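Side-chain contact in leucine aminopeptidase (Parabacteroides distasonis, PDB 3TC8), which is a zinc-dependent exopeptidase of peptidase family M28 that probably removes N-terminal residues from peptides: residues A[35-40]-A[51-56]. Numbering follows the deposited sequence.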
ATOM      1  N   VAL A  35       8.720  -5.407   9.766  1.00  8.06           N
ATOM      2  CA  VAL A  35       9.730  -4.525  10.316  1.00  9.20           C
ATOM      3  C   VAL A  35      10.872  -5.342  10.939  1.00  9.68           C
ATOM      4  O   VAL A  35      12.022  -4.918  10.920  1.00 10.35           O
ATOM      5  CB  VAL A  35       9.088  -3.505  11.284  1.00  9.77           C
ATOM      6  CG1 VAL A  35      10.162  -2.724  12.036  1.00 11.76           C
ATOM      7  CG2 VAL A  35       8.187  -2.552  10.478  1.00 11.36           C
ATOM      8  N   ALA A  36      10.533  -6.485  11.524  1.00 10.16           N
ATOM      9  CA  ALA A  36      11.519  -7.339  12.187  1.00 10.22           C
ATOM     10  C   ALA A  36      12.623  -7.798  11.263  1.00 10.24           C
ATOM     11  O   ALA A  36      13.708  -8.124  11.744  1.00 11.47           O
ATOM     12  CB  ALA A  36      10.809  -8.480  12.871  1.00 11.95           C
ATOM     13  N   PHE A  37      12.379  -7.878   9.950  1.00  9.89           N
ATOM     14  CA  PHE A  37      13.416  -8.273   9.024  1.00 10.06           C
ATOM     15  C   PHE A  37      14.533  -7.260   8.913  1.00 10.29           C
ATOM     16  O   PHE A  37      15.632  -7.598   8.452  1.00 11.84           O
ATOM     17  CB  PHE A  37      12.845  -8.544   7.640  1.00  9.99           C
ATOM     18  CG  PHE A  37      12.012  -9.790   7.538  1.00 10.53           C
ATOM     19  CD1 PHE A  37      12.603 -11.037   7.498  1.00 11.74           C
ATOM     20  CD2 PHE A  37      10.638  -9.737   7.537  1.00 10.97           C
ATOM     21  CE1 PHE A  37      11.844 -12.200   7.432  1.00 12.44           C
ATOM     22  CE2 PHE A  37       9.876 -10.905   7.482  1.00 11.42           C
ATOM     23  CZ  PHE A  37      10.488 -12.125   7.436  1.00 11.49           C
ATOM     24  N   GLY A  38      14.271  -6.013   9.269  1.00 10.04           N
ATOM     25  CA  GLY A  38      15.121  -4.907   8.922  1.00 10.11           C
ATOM     26  C   GLY A  38      14.500  -4.158   7.733  1.00  9.96           C
ATOM     27  O   GLY A  38      13.552  -4.648   7.139  1.00 10.04           O
ATOM     28  N   PRO A  39      15.050  -3.015   7.376  1.00  9.88           N
ATOM     29  CA  PRO A  39      14.448  -2.254   6.247  1.00  9.23           C
ATOM     30  C   PRO A  39      14.419  -3.095   4.958  1.00  9.01           C
ATOM     31  O   PRO A  39      15.426  -3.696   4.576  1.00  9.79           O
ATOM     32  CB  PRO A  39      15.386  -1.044   6.146  1.00  9.87           C
ATOM     33  CG  PRO A  39      15.797  -0.794   7.576  1.00 10.72           C
ATOM     34  CD  PRO A  39      16.036  -2.203   8.113  1.00 10.72           C
ATOM     35  N   ARG A  40      13.267  -3.115   4.298  1.00  8.39           N
ATOM     36  CA  ARG A  40      13.098  -3.899   3.078  1.00  8.22           C
ATOM     37  C   ARG A  40      13.588  -3.094   1.861  1.00  8.77           C
ATOM     38  O   ARG A  40      12.835  -2.700   0.974  1.00  8.84           O
ATOM     39  CB  ARG A  40      11.639  -4.316   2.917  1.00  9.01           C
ATOM     40  CG  ARG A  40      11.208  -5.524   3.768  1.00  9.32           C
ATOM     41  CD  ARG A  40      11.041  -5.280   5.255  1.00  8.83           C
ATOM     42  NE  ARG A  40       9.949  -4.325   5.478  1.00  9.09           N
ATOM     43  CZ  ARG A  40       9.982  -3.315   6.351  1.00  9.11           C
ATOM     44  NH1 ARG A  40      11.013  -3.092   7.154  1.00  9.53           N
ATOM     45  NH2 ARG A  40       8.949  -2.488   6.416  1.00  9.93           N
ATOM     46  N   GLY A  51      10.164 -10.642   1.375  1.00  9.38           N
ATOM     47  CA  GLY A  51       9.378 -11.010   0.224  1.00  9.24           C
ATOM     48  C   GLY A  51       8.979 -12.457   0.237  1.00  8.93           C
ATOM     49  O   GLY A  51       7.862 -12.833  -0.084  1.00  9.37           O
ATOM     50  N   ASP A  52       9.932 -13.312   0.610  1.00  8.74           N
ATOM     51  CA  ASP A  52       9.618 -14.728   0.748  1.00  9.94           C
ATOM     52  C   ASP A  52       8.519 -14.995   1.780  1.00  8.94           C
ATOM     53  O   ASP A  52       7.618 -15.805   1.561  1.00 10.31           O
ATOM     54  CB  ASP A  52      10.866 -15.544   1.125  1.00 10.76           C
ATOM     55  CG  ASP A  52      11.905 -15.673   0.031  1.00 13.47           C
ATOM     56  OD1 ASP A  52      11.714 -15.185  -1.083  1.00 14.37           O
ATOM     57  OD2 ASP A  52      12.928 -16.331   0.331  1.00 18.69           O
ATOM     58  N   TYR A  53       8.585 -14.287   2.900  1.00  8.44           N
ATOM     59  CA  TYR A  53       7.574 -14.361   3.943  1.00  9.38           C
ATOM     60  C   TYR A  53       6.199 -13.899   3.449  1.00  8.75           C
ATOM     61  O   TYR A  53       5.198 -14.583   3.668  1.00  9.55           O
ATOM     62  CB  TYR A  53       8.050 -13.521   5.132  1.00  9.09           C
ATOM     63  CG  TYR A  53       6.986 -13.346   6.194  1.00  8.28           C
ATOM     64  CD1 TYR A  53       6.645 -14.352   7.067  1.00  9.72           C
ATOM     65  CD2 TYR A  53       6.279 -12.178   6.265  1.00  9.43           C
ATOM     66  CE1 TYR A  53       5.637 -14.209   7.997  1.00  9.44           C
ATOM     67  CE2 TYR A  53       5.221 -11.997   7.203  1.00 10.99           C
ATOM     68  CZ  TYR A  53       4.889 -13.072   8.027  1.00  9.72           C
ATOM     69  OH  TYR A  53       3.884 -12.956   8.951  1.00 11.49           O
ATOM     70  N   LEU A  54       6.146 -12.782   2.739  1.00  8.36           N
ATOM     71  CA  LEU A  54       4.883 -12.281   2.235  1.00  8.52           C
ATOM     72  C   LEU A  54       4.256 -13.247   1.240  1.00  8.82           C
ATOM     73  O   LEU A  54       3.051 -13.505   1.273  1.00  8.66           O
ATOM     74  CB  LEU A  54       5.085 -10.902   1.570  1.00  8.72           C
ATOM     75  CG  LEU A  54       5.504  -9.788   2.512  1.00  8.46           C
ATOM     76  CD1 LEU A  54       5.796  -8.514   1.727  1.00 10.57           C
ATOM     77  CD2 LEU A  54       4.471  -9.543   3.618  1.00  9.14           C
ATOM     78  N   ALA A  55       5.071 -13.796   0.345  1.00  8.41           N
ATOM     79  CA  ALA A  55       4.580 -14.761  -0.625  1.00  9.58           C
ATOM     80  C   ALA A  55       3.990 -15.993   0.059  1.00  9.82           C
ATOM     81  O   ALA A  55       2.945 -16.519  -0.333  1.00  9.71           O
ATOM     82  CB  ALA A  55       5.653 -15.158  -1.610  1.00 10.58           C
ATOM     83  N   SER A  56       4.700 -16.507   1.065  1.00  9.43           N
ATOM     84  CA  SER A  56       4.223 -17.687   1.779  1.00  9.42           C
ATOM     85  C   SER A  56       2.953 -17.429   2.575  1.00  9.26           C
ATOM     86  O   SER A  56       2.125 -18.341   2.702  1.00  9.52           O
ATOM     87  CB  SER A  56       5.333 -18.347   2.601  1.00 11.33           C
ATOM     88  OG  SER A  56       5.697 -17.574   3.666  1.00 12.58           O
TER
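Phe37 and Tyr53 make the whole of this small contact, which in the M28 peptidase fold sets the chain at the end of helix 24-36 against helix 45-60, at the protein surface away from the zinc site. The far corner of the phenyl ring does the touching: Phe37 CZ lies 3.6 Å from Tyr53 CB, and Phe37 CE2 sits 4.0 Å from Tyr53 CD2. The two rings meet obliquely, with centroids 5.8 Å apart and planes at 49°, while the side chains cross at about a right angle. With CG anti to the backbone N (chi1 171°), the Tyr53 side chain also touches Tyr30 of helix 24-36, and its OH hydrogen-bonds to Asn33 ND2. Phe37 also packs on Ala49 and Cys50, one turn back along helix 45-60. With an alanine here, Tyr53 CB and CG would probably lose the phenyl ring that meets them, and a gap would open beside Tyr53 and over Ala49 and Cys50. Just beyond Phe37 the chain turns at Gly38, whose positive phi suits glycine. Arg40 NH1, which also bonds to Asp123 O, donates a nearly straight bond (171°) to Gly38 O at 3.0 Å, from above the carbonyl plane.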